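Local atomic coordinates of MdcA (Pseudomonas aeruginosa, PDB entry 5VIT), a protein that is the alpha subunit of malonate decarboxylase and probably acts as a transferase that exchanges acetyl for malonyl on the acyl carrier protein of the complex. Residues Leu510-Pro514 with Glu515-Ile519; Ala71-Pro75 with Gly76-Asp80. All blocks are in the same frame, centred on the assembly; numbering follows the deposited sequence.

Interaction 1 of 2, residues Leu510-Pro514 with Glu515-Ile519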
ATOM      1  N   LEU A 510      -0.043  -5.080   5.248  1.00 25.17           N
ATOM      2  CA  LEU A 510      -0.187  -4.071   6.312  1.00 22.97           C
ATOM      3  C   LEU A 510      -0.479  -2.703   5.708  1.00 25.89           C
ATOM      4  O   LEU A 510      -1.269  -1.907   6.245  1.00 24.33           O
ATOM      5  CB  LEU A 510       1.079  -4.006   7.179  1.00 23.70           C
ATOM      6  CG  LEU A 510       1.486  -5.304   7.897  1.00 28.68           C
ATOM      7  CD1 LEU A 510       2.697  -5.099   8.845  1.00 31.06           C
ATOM      8  CD2 LEU A 510       0.285  -5.893   8.656  1.00 22.08           C
ATOM      9  N   ILE A 511       0.173  -2.430   4.581  1.00 24.50           N
ATOM     10  CA  ILE A 511      -0.116  -1.235   3.814  1.00 22.97           C
ATOM     11  C   ILE A 511      -0.310  -1.618   2.359  1.00 25.73           C
ATOM     12  O   ILE A 511       0.146  -2.672   1.912  1.00 26.18           O
ATOM     13  CB  ILE A 511       1.003  -0.183   3.921  1.00 25.75           C
ATOM     14  CG1 ILE A 511       2.192  -0.560   3.031  1.00 24.23           C
ATOM     15  CG2 ILE A 511       1.455  -0.006   5.382  1.00 24.76           C
ATOM     16  CD1 ILE A 511       3.407   0.350   3.196  1.00 25.25           C
ATOM     17  N   ALA A 512      -1.021  -0.768   1.637  1.00 24.10           N
ATOM     18  CA  ALA A 512      -1.121  -0.886   0.190  1.00 26.20           C
ATOM     19  C   ALA A 512      -0.716   0.442  -0.423  1.00 23.96           C
ATOM     20  O   ALA A 512      -1.243   1.490  -0.051  1.00 23.60           O
ATOM     21  CB  ALA A 512      -2.540  -1.261  -0.229  1.00 23.33           C
ATOM     22  N   LEU A 513       0.228   0.413  -1.350  1.00 21.97           N
ATOM     23  CA  LEU A 513       0.511   1.607  -2.142  1.00 28.46           C
ATOM     24  C   LEU A 513      -0.454   1.553  -3.306  1.00 27.65           C
ATOM     25  O   LEU A 513      -1.022   0.489  -3.561  1.00 26.11           O
ATOM     26  CB  LEU A 513       1.964   1.638  -2.621  1.00 28.06           C
ATOM     27  CG  LEU A 513       3.073   1.622  -1.577  1.00 31.26           C
ATOM     28  CD1 LEU A 513       4.417   1.930  -2.234  1.00 29.04           C
ATOM     29  CD2 LEU A 513       2.769   2.587  -0.454  1.00 28.27           C
ATOM     30  N   PRO A 514      -0.661   2.686  -4.009  1.00 30.42           N
ATOM     31  CA  PRO A 514      -1.558   2.656  -5.180  1.00 27.53           C
ATOM     32  C   PRO A 514      -1.243   1.510  -6.145  1.00 30.48           C
ATOM     33  O   PRO A 514      -2.177   0.865  -6.617  1.00 26.41           O
ATOM     34  CB  PRO A 514      -1.330   4.016  -5.857  1.00 31.84           C
ATOM     35  CG  PRO A 514      -0.214   4.693  -5.080  1.00 34.92           C
ATOM     36  CD  PRO A 514      -0.134   4.035  -3.742  1.00 30.57           C
ATOM     37  N   GLU A 515       0.037   1.213  -6.375  1.00 28.81           N
ATOM     38  CA  GLU A 515       0.386   0.194  -7.363  1.00 34.83           C
ATOM     39  C   GLU A 515       0.098  -1.210  -6.829  1.00 34.61           C
ATOM     40  O   GLU A 515       0.008  -2.156  -7.615  1.00 33.84           O
ATOM     41  CB  GLU A 515       1.861   0.319  -7.833  1.00 32.66           C
ATOM     42  CG  GLU A 515       2.856   0.877  -6.832  1.00 41.79           C
ATOM     43  CD  GLU A 515       2.718   2.388  -6.584  1.00 39.59           C
ATOM     44  OE1 GLU A 515       2.464   2.758  -5.426  1.00 39.07           O
ATOM     45  OE2 GLU A 515       2.879   3.209  -7.514  1.00 42.88           O
ATOM     46  N   ASP A 516      -0.082  -1.352  -5.512  1.00 30.55           N
ATOM     47  CA  ASP A 516      -0.611  -2.610  -4.974  1.00 26.95           C
ATOM     48  C   ASP A 516      -2.080  -2.801  -5.311  1.00 31.53           C
ATOM     49  O   ASP A 516      -2.625  -3.898  -5.151  1.00 29.76           O
ATOM     50  CB  ASP A 516      -0.454  -2.679  -3.465  1.00 25.60           C
ATOM     51  CG  ASP A 516       0.981  -2.770  -3.042  1.00 32.65           C
ATOM     52  OD1 ASP A 516       1.394  -1.965  -2.176  1.00 27.27           O
ATOM     53  OD2 ASP A 516       1.695  -3.636  -3.581  1.00 29.66           O
ATOM     54  N   LEU A 517      -2.721  -1.727  -5.750  1.00 25.03           N
ATOM     55  CA  LEU A 517      -4.152  -1.719  -5.923  1.00 29.57           C
ATOM     56  C   LEU A 517      -4.482  -1.678  -7.400  1.00 30.08           C
ATOM     57  O   LEU A 517      -5.644  -1.543  -7.782  1.00 31.09           O
ATOM     58  CB  LEU A 517      -4.774  -0.510  -5.198  1.00 29.87           C
ATOM     59  CG  LEU A 517      -4.545  -0.368  -3.689  1.00 30.84           C
ATOM     60  CD1 LEU A 517      -5.065   0.982  -3.167  1.00 26.34           C
ATOM     61  CD2 LEU A 517      -5.228  -1.517  -2.946  1.00 25.34           C
ATOM     62  N   GLY A 518      -3.443  -1.756  -8.225  1.00 31.17           N
ATOM     63  CA  GLY A 518      -3.588  -1.640  -9.664  1.00 31.05           C
ATOM     64  C   GLY A 518      -3.805  -0.211 -10.124  1.00 31.52           C
ATOM     65  O   GLY A 518      -4.378   0.046 -11.187  1.00 36.85           O
ATOM     66  N   ILE A 519      -3.356   0.735  -9.308  1.00 33.47           N
ATOM     67  CA  ILE A 519      -3.550   2.147  -9.608  1.00 32.63           C
ATOM     68  C   ILE A 519      -2.221   2.803  -9.960  1.00 34.00           C
ATOM     69  O   ILE A 519      -1.259   2.694  -9.199  1.00 34.06           O
ATOM     70  CB  ILE A 519      -4.174   2.901  -8.408  1.00 32.79           C
ATOM     71  CG1 ILE A 519      -5.631   2.476  -8.185  1.00 31.13           C
ATOM     72  CG2 ILE A 519      -4.070   4.391  -8.615  1.00 25.42           C
ATOM     73  CD1 ILE A 519      -6.245   3.065  -6.892  1.00 28.10           C
TER
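Pro514 O is gripped twice where the chain leaves the short edge strand 511-512: Leu517 N reaches it at 2.8 Å and Ile519 N at 2.9 Å. The two N-H groups approach from opposite faces of the carbonyl plane; one oxygen thus closes a turn spanning three residues and, overlapping it, one spanning five. One residue earlier, Leu513 O takes the N-H of Asp516 at 2.8 Å, though the bond is bent to 131°. This bond and the one from Leu517 N, each spanning three residues, wind 514-516 into a short 3-10 segment; the Ile519 bond is a wider closure.

The side chain of Asp516 folds back beside its own backbone N (chi1 -67°), which places OD1 before Leu513 N; that bond is modelled at 2.8 Å, but the position of OD1 is doubtful. Its other oxygen, OD2, has a salt bridge to Arg506 of helix 502-507.

Glu515 bends at CG (chi2 -73°) and lies alongside the proline ring, its OE1 3.3 Å from Pro514 CG; Arg521 offers OE1 a weak, long ion pair. The apolar packing is sparser. Leu517 CD2 lies 3.8 Å from Ala512 CB, and Ile519 CG2 3.9 Å from Pro514 CB, while Met243 of helix 235-250 touches Pro514, Leu517 and Ile519.

The turn is thus closed chiefly through main-chain carbonyls, and the Asp516 carboxylate, facing Arg506, probably keeps its negative charge.

Interaction 2 of 2, residues Ala71-Pro75 with Gly76-Asp80; sequences ARVDP and GKLHD
Asp74 and Lys77 bracket a type I beta turn with Pro75 and Gly76 at its corners, set in the connection between helix 64-70 and strand 81-85 that completes a beta-alpha-beta crossover of the parallel sheet. One acceptor, Asp74 O, does most of the work. It receives Lys77 N at 2.7 Å, the donor standing above the carbonyl plane, and Leu78 N at 3.0 Å, which arrives in that plane along a nearly straight N-H path of 166°. The beta turn is therefore overlaid by a wider alpha turn ending on Leu78.

The N-H of Gly76, badly angled for this oxygen, turns to the side chain instead. With CG of Asp74 opposite the backbone nitrogen (chi1 -179°), OD1 takes Gly76 N at 3.3 Å, a weak bond that gives the corner a weak Asx turn. The backbone N of Asp74 is satisfied in turn by Glu44 of helix 39-46. Asp74 OD2 meets only the hydrocarbon of Lys77 here, 3.3 Å from CG; the extended lysine chain crosses the aspartate at about a right angle, leaving Lys77 NZ 5.2 Å from Asp74 OD2, too far for a salt bridge, though the opposite charges probably still attract weakly.

On the buried side, Val73 CG1 packs 3.5 Å from Leu78 CB, and Ile47 and Pro49 continue this apolar patch. Pro75 CA makes a CH...O contact with Leu78 O. Farther on, His79 ND1 donates to Asp80 OD1 at 2.5 Å, using the anti lone pair of that oxygen, and Asp80 OD2 is occupied by a salt bridge to Arg103. Across the imidazole from ND1, His79 CD2 lies 3.5 Å from Pro75 O, which sits at the ring edge near its plane.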
ATOM      1  N   ALA A  71     -30.099  38.449  21.125  1.00 40.10           N
ATOM      2  CA  ALA A  71     -28.910  39.277  21.307  1.00 45.08           C
ATOM      3  C   ALA A  71     -29.259  40.748  21.593  1.00 43.74           C
ATOM      4  O   ALA A  71     -28.393  41.527  21.981  1.00 43.53           O
ATOM      5  CB  ALA A  71     -28.008  39.174  20.086  1.00 35.68           C
ATOM      6  N   ARG A  72     -30.524  41.114  21.401  1.00 47.47           N
ATOM      7  CA  ARG A  72     -30.991  42.481  21.634  1.00 51.90           C
ATOM      8  C   ARG A  72     -31.675  42.595  22.988  1.00 53.07           C
ATOM      9  O   ARG A  72     -32.433  43.529  23.242  1.00 55.84           O
ATOM     10  CB  ARG A  72     -31.963  42.917  20.534  1.00 52.49           C
ATOM     11  CG  ARG A  72     -31.395  42.870  19.132  1.00 52.93           C
ATOM     12  CD  ARG A  72     -32.448  43.253  18.091  1.00 64.09           C
ATOM     13  NE  ARG A  72     -32.564  44.703  17.927  1.00 79.22           N
ATOM     14  CZ  ARG A  72     -33.513  45.456  18.482  1.00 75.12           C
ATOM     15  NH1 ARG A  72     -34.453  44.902  19.234  1.00 68.83           N
ATOM     16  NH2 ARG A  72     -33.526  46.767  18.275  1.00 77.29           N
ATOM     17  N   VAL A  73     -31.417  41.620  23.849  1.00 50.58           N
ATOM     18  CA  VAL A  73     -32.073  41.541  25.143  1.00 51.33           C
ATOM     19  C   VAL A  73     -31.271  42.321  26.190  1.00 47.37           C
ATOM     20  O   VAL A  73     -30.048  42.445  26.074  1.00 43.46           O
ATOM     21  CB  VAL A  73     -32.266  40.047  25.556  1.00 49.89           C
ATOM     22  CG1 VAL A  73     -32.362  39.877  27.043  1.00 50.98           C
ATOM     23  CG2 VAL A  73     -33.497  39.461  24.870  1.00 41.96           C
ATOM     24  N   ASP A  74     -31.971  42.871  27.184  1.00 46.11           N
ATOM     25  CA  ASP A  74     -31.337  43.582  28.290  1.00 45.86           C
ATOM     26  C   ASP A  74     -30.562  42.621  29.191  1.00 48.35           C
ATOM     27  O   ASP A  74     -31.166  41.838  29.925  1.00 46.75           O
ATOM     28  CB  ASP A  74     -32.401  44.347  29.096  1.00 50.12           C
ATOM     29  CG  ASP A  74     -31.813  45.142  30.262  1.00 52.47           C
ATOM     30  OD1 ASP A  74     -30.611  45.480  30.231  1.00 50.93           O
ATOM     31  OD2 ASP A  74     -32.569  45.447  31.212  1.00 60.26           O
ATOM     32  N   PRO A  75     -29.217  42.693  29.158  1.00 48.26           N
ATOM     33  CA  PRO A  75     -28.369  41.777  29.934  1.00 44.89           C
ATOM     34  C   PRO A  75     -28.587  41.900  31.435  1.00 50.22           C
ATOM     35  O   PRO A  75     -28.078  41.077  32.194  1.00 52.35           O
ATOM     36  CB  PRO A  75     -26.937  42.201  29.562  1.00 43.73           C
ATOM     37  CG  PRO A  75     -27.073  42.965  28.292  1.00 45.99           C
ATOM     38  CD  PRO A  75     -28.411  43.652  28.382  1.00 47.23           C
ATOM     39  N   GLY A  76     -29.325  42.919  31.861  1.00 50.99           N
ATOM     40  CA  GLY A  76     -29.624  43.081  33.269  1.00 50.26           C
ATOM     41  C   GLY A  76     -30.860  42.281  33.617  1.00 48.91           C
ATOM     42  O   GLY A  76     -31.206  42.137  34.786  1.00 51.48           O
ATOM     43  N   LYS A  77     -31.531  41.772  32.588  1.00 51.52           N
ATOM     44  CA  LYS A  77     -32.725  40.952  32.760  1.00 54.33           C
ATOM     45  C   LYS A  77     -32.420  39.498  32.418  1.00 54.63           C
ATOM     46  O   LYS A  77     -32.873  38.575  33.101  1.00 52.73           O
ATOM     47  CB  LYS A  77     -33.875  41.465  31.892  1.00 53.76           C
ATOM     48  CG  LYS A  77     -34.366  42.854  32.255  1.00 55.15           C
ATOM     49  CD  LYS A  77     -35.663  43.179  31.526  1.00 60.94           C
ATOM     50  CE  LYS A  77     -36.335  44.408  32.114  1.00 57.43           C
ATOM     51  NZ  LYS A  77     -37.706  44.598  31.577  1.00 68.14           N
ATOM     52  N   LEU A  78     -31.652  39.299  31.350  1.00 51.14           N
ATOM     53  CA  LEU A  78     -31.212  37.962  30.990  1.00 48.30           C
ATOM     54  C   LEU A  78     -29.702  37.914  30.971  1.00 45.55           C
ATOM     55  O   LEU A  78     -29.047  38.587  30.187  1.00 48.65           O
ATOM     56  CB  LEU A  78     -31.784  37.531  29.643  1.00 44.93           C
ATOM     57  CG  LEU A  78     -33.291  37.290  29.621  1.00 45.80           C
ATOM     58  CD1 LEU A  78     -33.731  36.789  28.254  1.00 44.82           C
ATOM     59  CD2 LEU A  78     -33.682  36.304  30.708  1.00 42.14           C
ATOM     60  N   HIS A  79     -29.159  37.110  31.868  1.00 46.22           N
ATOM     61  CA  HIS A  79     -27.722  36.942  31.995  1.00 49.71           C
ATOM     62  C   HIS A  79     -27.497  35.523  32.480  1.00 47.99           C
ATOM     63  O   HIS A  79     -28.438  34.859  32.935  1.00 46.97           O
ATOM     64  CB  HIS A  79     -27.140  37.958  32.972  1.00 47.79           C
ATOM     65  CG  HIS A  79     -27.877  38.005  34.271  1.00 48.50           C
ATOM     66  ND1 HIS A  79     -27.606  37.140  35.308  1.00 54.33           N
ATOM     67  CD2 HIS A  79     -28.915  38.771  34.676  1.00 47.08           C
ATOM     68  CE1 HIS A  79     -28.430  37.392  36.313  1.00 51.69           C
ATOM     69  NE2 HIS A  79     -29.237  38.373  35.952  1.00 50.38           N
ATOM     70  N   ASP A  80     -26.264  35.048  32.356  1.00 48.94           N
ATOM     71  CA  ASP A  80     -25.913  33.741  32.895  1.00 49.64           C
ATOM     72  C   ASP A  80     -26.721  32.601  32.258  1.00 49.97           C
ATOM     73  O   ASP A  80     -26.973  31.571  32.880  1.00 46.47           O
ATOM     74  CB  ASP A  80     -26.095  33.751  34.419  1.00 51.82           C
ATOM     75  CG  ASP A  80     -25.108  34.677  35.110  1.00 56.71           C
ATOM     76  OD1 ASP A  80     -25.464  35.838  35.432  1.00 55.33           O
ATOM     77  OD2 ASP A  80     -23.954  34.238  35.302  1.00 60.15           O
TER

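From the N terminus, interaction 2 comes first: residues 71-80 turn the chain from helix 64-70 into strand 81-85, bringing it back to the parallel sheet beside strand 52-55. Some 430 residues later, interaction 1 closes its own turn as the chain leaves strand 511-512, at the edge of the second, mixed sheet, and brings it against helix 235-250. The two follow each other in series, neither enclosing nor crossing the other. Their centres are 59 Å apart, on opposite sides of the chain's centre, and they do not touch. Each illustrates one economy of local folding, a carbonyl oxygen shared by two N-H groups, consecutive in interaction 2 and two positions apart in interaction 1, each beside a different sheet.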